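Local coordinates for mitochondrial dynamics protein MID49 (Mus musculus, PDB 4WOY) that helps drive mitochondrial fission by recruiting the dynamin-related GTPase Drp1 to the mitochondrial outer membrane and regulating its GTPase activity, at residues A[54-59]-A[208-213]; A[3-8]-A[324-329]. The protein carries 1 engineered substitution. One frame throughout, in Å; residues are numbered along the deposited sequence.

In the fold
The chain is the C-terminal domain of MID49, predicted to face the cytoplasm, without the membrane-spanning segment. It has a nucleotidyltransferase-like fold with a mixed sheet and a helical part. Interaction 1 lies near the middle of the chain, about 7 Å from its centre. It joins the loop after strand 52-54 to the start of helix 210-224, where the sheet passes into the helices. Interaction 2 lies at the periphery, about 27 Å from the chain centre, and joins helix 2-14 to the C-terminal residues. The two contacts are about 27 Å apart between centres and about 18 Å between nearest atoms. Interaction 1 is nested along the chain inside interaction 2, which brings the two ends of the chain together.

Interaction 1 (A[54-59]-A[208-213]); sequences GGPLYD and DLYPVE
Y210 turns its ring toward residues 54-59 with CG anti to the backbone N (chi1 172°), and D59 reaches back with CG anti to its carbonyl carbon. The fold is nucleotidyltransferase-like, and G54-G55 probably correspond to the glycine-rich turn of that superfamily. Y210 is the first residue of helix 210-224. Y210 OH is directed at the turn and donates to D59 OD2 at 2.7 Å. The bond uses the anti lone pair of OD2, which lies at the edge of the ring near its plane. Carboxylate and ring planes are 29° apart. D59 is poorly ordered, so this bond is less certain than its length suggests.

P56 comes to the phenol end of the ring at an oblique angle, with P56 CD 4.0 Å from Y210 CZ. Y210 OH also sits 3.0 Å from G55 C without a bond to the turn's backbone. The turn is held by G55 O, which accepts from both Y58 N and D59 N. W250 of helix 250-261 touches both P56 and the Y210 ring.

On the other segment, D208 caps the helix start and is also salt-bridged through OD2 to R70 of strand 69-74. D208 OD1 accepts from Y210 N at 3.2 Å, and the N-H comes from above the carboxylate plane, 65° out of it.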
loop_
_atom_site.group_PDB
_atom_site.type_symbol
_atom_site.label_atom_id
_atom_site.label_comp_id
_atom_site.label_asym_id
_atom_site.label_seq_id
_atom_site.Cartn_x
_atom_site.Cartn_y
_atom_site.Cartn_z
ATOM N N GLY A 54 -3.036 -3.754 8.934
ATOM C CA GLY A 54 -2.948 -4.646 7.797
ATOM C C GLY A 54 -1.709 -4.362 6.976
ATOM O O GLY A 54 -0.835 -3.597 7.399
ATOM N N GLY A 55 -1.654 -4.967 5.789
ATOM C CA GLY A 55 -0.498 -4.884 4.921
ATOM C C GLY A 55 0.249 -6.208 4.873
ATOM O O GLY A 55 -0.192 -7.203 5.465
ATOM N N PRO A 56 1.381 -6.231 4.150
ATOM C CA PRO A 56 2.177 -7.442 3.931
ATOM C C PRO A 56 2.622 -8.109 5.232
ATOM O O PRO A 56 2.850 -9.329 5.245
ATOM C CB PRO A 56 3.384 -6.926 3.144
ATOM C CG PRO A 56 2.845 -5.736 2.397
ATOM C CD PRO A 56 1.904 -5.083 3.384
ATOM N N LEU A 57 2.757 -7.335 6.304
ATOM C CA LEU A 57 3.104 -7.936 7.593
ATOM C C LEU A 57 2.028 -8.932 8.038
ATOM O O LEU A 57 2.336 -10.014 8.533
ATOM C CB LEU A 57 3.282 -6.869 8.670
ATOM C CG LEU A 57 3.249 -7.450 10.087
ATOM C CD1 LEU A 57 4.485 -8.321 10.348
ATOM C CD2 LEU A 57 3.113 -6.349 11.137
ATOM N N TYR A 58 0.768 -8.551 7.834
ATOM C CA TYR A 58 -0.377 -9.375 8.223
ATOM C C TYR A 58 -0.800 -10.399 7.186
ATOM O O TYR A 58 -1.328 -11.439 7.542
ATOM C CB TYR A 58 -1.592 -8.487 8.555
ATOM C CG TYR A 58 -1.441 -7.724 9.850
ATOM C CD1 TYR A 58 -0.739 -6.524 9.898
ATOM C CD2 TYR A 58 -1.966 -8.220 11.028
ATOM C CE1 TYR A 58 -0.576 -5.824 11.089
ATOM C CE2 TYR A 58 -1.805 -7.533 12.233
ATOM C CZ TYR A 58 -1.110 -6.335 12.251
ATOM O OH TYR A 58 -0.953 -5.652 13.437
ATOM N N ASP A 59 -0.591 -10.107 5.910
ATOM C CA ASP A 59 -1.158 -10.953 4.870
ATOM C C ASP A 59 -0.174 -12.010 4.437
ATOM O O ASP A 59 0.637 -11.802 3.538
ATOM C CB ASP A 59 -1.570 -10.106 3.676
ATOM C CG ASP A 59 -2.696 -9.173 4.009
ATOM O OD1 ASP A 59 -3.589 -9.586 4.778
ATOM O OD2 ASP A 59 -2.669 -8.023 3.525
ATOM N N ASP A 208 -6.942 2.469 -4.006
ATOM C CA ASP A 208 -6.094 1.462 -3.419
ATOM C C ASP A 208 -6.549 0.077 -3.860
ATOM O O ASP A 208 -7.596 -0.397 -3.433
ATOM C CB ASP A 208 -6.127 1.567 -1.905
ATOM C CG ASP A 208 -5.371 0.428 -1.235
ATOM O OD1 ASP A 208 -4.304 0.061 -1.765
ATOM O OD2 ASP A 208 -5.858 -0.103 -0.210
ATOM N N LEU A 209 -5.758 -0.554 -4.728
ATOM C CA LEU A 209 -6.077 -1.892 -5.227
ATOM C C LEU A 209 -5.434 -3.009 -4.398
ATOM O O LEU A 209 -5.600 -4.192 -4.716
ATOM C CB LEU A 209 -5.668 -2.045 -6.693
ATOM C CG LEU A 209 -6.455 -1.145 -7.657
ATOM C CD1 LEU A 209 -6.012 -1.300 -9.124
ATOM C CD2 LEU A 209 -7.970 -1.365 -7.498
ATOM N N TYR A 210 -4.717 -2.642 -3.341
ATOM C CA TYR A 210 -3.966 -3.626 -2.575
ATOM C C TYR A 210 -4.840 -4.822 -2.072
ATOM O O TYR A 210 -4.454 -5.968 -2.271
ATOM C CB TYR A 210 -3.238 -2.943 -1.400
ATOM C CG TYR A 210 -2.591 -3.931 -0.451
ATOM C CD1 TYR A 210 -1.284 -4.381 -0.667
ATOM C CD2 TYR A 210 -3.295 -4.436 0.638
ATOM C CE1 TYR A 210 -0.693 -5.295 0.180
ATOM C CE2 TYR A 210 -2.718 -5.349 1.483
ATOM C CZ TYR A 210 -1.413 -5.774 1.257
ATOM O OH TYR A 210 -0.862 -6.696 2.105
ATOM N N PRO A 211 -6.016 -4.564 -1.459
ATOM C CA PRO A 211 -6.830 -5.702 -0.984
ATOM C C PRO A 211 -7.290 -6.647 -2.096
ATOM O O PRO A 211 -7.385 -7.855 -1.884
ATOM C CB PRO A 211 -8.044 -5.024 -0.334
ATOM C CG PRO A 211 -7.564 -3.660 0.040
ATOM C CD PRO A 211 -6.638 -3.268 -1.096
ATOM N N VAL A 212 -7.601 -6.098 -3.264
ATOM C CA VAL A 212 -8.029 -6.910 -4.401
ATOM C C VAL A 212 -6.884 -7.762 -4.933
ATOM O O VAL A 212 -7.065 -8.940 -5.234
ATOM C CB VAL A 212 -8.564 -6.030 -5.543
ATOM C CG1 VAL A 212 -8.957 -6.891 -6.727
ATOM C CG2 VAL A 212 -9.732 -5.195 -5.069
ATOM N N GLU A 213 -5.710 -7.139 -5.043
ATOM C CA GLU A 213 -4.500 -7.780 -5.551
ATOM C C GLU A 213 -4.045 -8.922 -4.655
ATOM O O GLU A 213 -3.703 -9.999 -5.143
ATOM C CB GLU A 213 -3.363 -6.758 -5.712
ATOM C CG GLU A 213 -3.652 -5.689 -6.750
ATOM C CD GLU A 213 -2.701 -4.497 -6.685
ATOM O OE1 GLU A 213 -2.109 -4.241 -5.619
ATOM O OE2 GLU A 213 -2.581 -3.793 -7.707
#

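Interaction 2 (A[3-8]-A[324-329]); sequences QERLLA and VPESLF
R5 and E326 cross at about a right angle, while the F329 ring lies obliquely against the backbone of helix 2-14 at R5 and L6. Together these side chains join the helix to the last residues of the protein, which follow a short 3-10 segment at 325-327.

The R5-E326 pair meets mainly through its aliphatic parts. R5 CD is 3.5 Å from E326 CG, and R5 NH1 is 3.3 Å from E326 CB. The E326 chain bends at chi2 (91°), which brings its carboxylate over one face of the R5 guanidinium. The two planes are 31° apart. The salt bridge is long, 4.0 Å from R5 NH1 to E326 OE1, and no N-H points at that oxygen. It is an attraction of charges and not a hydrogen bond. R5 is exposed and E326 poorly ordered, so the pair is probably a loose one.

The F329 contact is made by ring carbons packing against the helix backbone and L6. F329 CE2 is 3.5 Å from L6 N, and F329 CZ packs 3.7 Å from L6 CB. F329 CD2 also comes within 3.8 Å of R5 CB, so one ring touches two successive residues of the helix.

The 3-10 segment has its own tie: V324 O accepts from both S327 N and S327 OG, the latter at 2.6 Å.

The F329 ring also meets the rings of F2 and F9 of helix 2-14, each at about 20° between planes, and touches I238 of helix 228-241. L6 packs on L234 of that helix and on L272 and F276 of helix 272-288, while L328 rests on L280. Both chain ends thus lie against the same two helices.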
loop_
_atom_site.group_PDB
_atom_site.type_symbol
_atom_site.label_atom_id
_atom_site.label_comp_id
_atom_site.label_asym_id
_atom_site.label_seq_id
_atom_site.Cartn_x
_atom_site.Cartn_y
_atom_site.Cartn_z
ATOM N N GLN A 3 19.028 -21.675 -8.570
ATOM C CA GLN A 3 18.016 -22.019 -7.586
ATOM C C GLN A 3 18.590 -21.910 -6.170
ATOM O O GLN A 3 17.938 -21.373 -5.273
ATOM C CB GLN A 3 17.465 -23.428 -7.845
ATOM C CG GLN A 3 16.390 -23.870 -6.861
ATOM C CD GLN A 3 15.045 -23.199 -7.129
ATOM O OE1 GLN A 3 14.855 -22.558 -8.162
ATOM N NE2 GLN A 3 14.106 -23.349 -6.204
ATOM N N GLU A 4 19.814 -22.400 -5.980
ATOM C CA GLU A 4 20.435 -22.410 -4.662
ATOM C C GLU A 4 20.671 -20.987 -4.149
ATOM O O GLU A 4 20.345 -20.660 -3.001
ATOM C CB GLU A 4 21.751 -23.168 -4.710
ATOM C CG GLU A 4 21.616 -24.585 -5.221
ATOM C CD GLU A 4 22.956 -25.277 -5.417
ATOM O OE1 GLU A 4 23.069 -26.067 -6.377
ATOM O OE2 GLU A 4 23.904 -25.003 -4.647
ATOM N N ARG A 5 21.207 -20.136 -5.014
ATOM C CA ARG A 5 21.507 -18.760 -4.626
ATOM C C ARG A 5 20.225 -17.995 -4.362
ATOM O O ARG A 5 20.182 -17.085 -3.542
ATOM C CB ARG A 5 22.348 -18.054 -5.703
ATOM C CG ARG A 5 23.562 -18.864 -6.136
ATOM C CD ARG A 5 24.786 -18.010 -6.473
ATOM N NE ARG A 5 25.715 -18.762 -7.323
ATOM C CZ ARG A 5 26.621 -18.220 -8.137
ATOM N NH1 ARG A 5 26.748 -16.898 -8.221
ATOM N NH2 ARG A 5 27.405 -19.007 -8.871
ATOM N N LEU A 6 19.177 -18.358 -5.081
ATOM C CA LEU A 6 17.902 -17.691 -4.913
ATOM C C LEU A 6 17.331 -18.016 -3.553
ATOM O O LEU A 6 16.866 -17.141 -2.849
ATOM C CB LEU A 6 16.937 -18.118 -6.017
ATOM C CG LEU A 6 15.588 -17.411 -5.992
ATOM C CD1 LEU A 6 15.183 -17.025 -7.409
ATOM C CD2 LEU A 6 14.540 -18.284 -5.309
ATOM N N LEU A 7 17.387 -19.293 -3.192
ATOM C CA LEU A 7 16.894 -19.763 -1.901
ATOM C C LEU A 7 17.716 -19.155 -0.785
ATOM O O LEU A 7 17.180 -18.785 0.264
ATOM C CB LEU A 7 16.943 -21.282 -1.824
ATOM C CG LEU A 7 16.009 -22.079 -2.740
ATOM C CD1 LEU A 7 16.067 -23.552 -2.398
ATOM C CD2 LEU A 7 14.577 -21.577 -2.680
ATOM N N ALA A 8 19.020 -19.049 -1.030
ATOM C CA ALA A 8 19.944 -18.457 -0.066
ATOM C C ALA A 8 19.632 -16.969 0.183
ATOM O O ALA A 8 19.558 -16.513 1.327
ATOM C CB ALA A 8 21.391 -18.641 -0.549
ATOM N N VAL A 324 23.335 -13.102 -16.754
ATOM C CA VAL A 324 24.137 -13.254 -15.538
ATOM C C VAL A 324 23.264 -13.054 -14.308
ATOM O O VAL A 324 23.413 -12.062 -13.596
ATOM C CB VAL A 324 25.275 -12.216 -15.468
ATOM C CG1 VAL A 324 26.371 -12.697 -14.531
ATOM C CG2 VAL A 324 25.836 -11.930 -16.855
ATOM N N PRO A 325 22.394 -14.029 -14.018
ATOM C CA PRO A 325 21.349 -13.839 -13.000
ATOM C C PRO A 325 21.785 -13.653 -11.531
ATOM O O PRO A 325 21.145 -12.855 -10.844
ATOM C CB PRO A 325 20.504 -15.113 -13.143
ATOM C CG PRO A 325 21.381 -16.102 -13.838
ATOM C CD PRO A 325 22.231 -15.297 -14.752
ATOM N N GLU A 326 22.834 -14.326 -11.058
ATOM C CA GLU A 326 23.203 -14.190 -9.644
ATOM C C GLU A 326 24.133 -13.021 -9.405
ATOM O O GLU A 326 24.608 -12.807 -8.291
ATOM C CB GLU A 326 23.885 -15.451 -9.101
ATOM C CG GLU A 326 23.115 -16.747 -9.250
ATOM C CD GLU A 326 23.448 -17.469 -10.539
ATOM O OE1 GLU A 326 24.269 -16.949 -11.319
ATOM O OE2 GLU A 326 22.917 -18.575 -10.761
ATOM N N SER A 327 24.370 -12.245 -10.445
ATOM C CA SER A 327 25.101 -11.013 -10.280
ATOM C C SER A 327 24.257 -10.029 -9.487
ATOM O O SER A 327 24.782 -9.138 -8.833
ATOM C CB SER A 327 25.492 -10.441 -11.650
ATOM O OG SER A 327 24.362 -9.930 -12.341
ATOM N N LEU A 328 22.951 -10.254 -9.467
ATOM C CA LEU A 328 22.014 -9.263 -8.945
ATOM C C LEU A 328 21.665 -9.478 -7.476
ATOM O O LEU A 328 21.275 -8.534 -6.786
ATOM C CB LEU A 328 20.740 -9.253 -9.796
ATOM C CG LEU A 328 19.878 -7.998 -9.700
ATOM C CD1 LEU A 328 20.747 -6.753 -9.685
ATOM C CD2 LEU A 328 18.918 -7.962 -10.865
ATOM N N PHE A 329 21.749 -10.724 -7.020
ATOM C CA PHE A 329 21.488 -11.047 -5.621
ATOM C C PHE A 329 22.448 -10.298 -4.695
ATOM O O PHE A 329 22.186 -9.168 -4.284
ATOM C CB PHE A 329 21.621 -12.553 -5.384
ATOM C CG PHE A 329 20.485 -13.361 -5.944
ATOM C CD1 PHE A 329 19.213 -12.821 -6.071
ATOM C CD2 PHE A 329 20.694 -14.657 -6.369
ATOM C CE1 PHE A 329 18.166 -13.571 -6.595
ATOM C CE2 PHE A 329 19.659 -15.406 -6.896
ATOM C CZ PHE A 329 18.389 -14.859 -7.011
#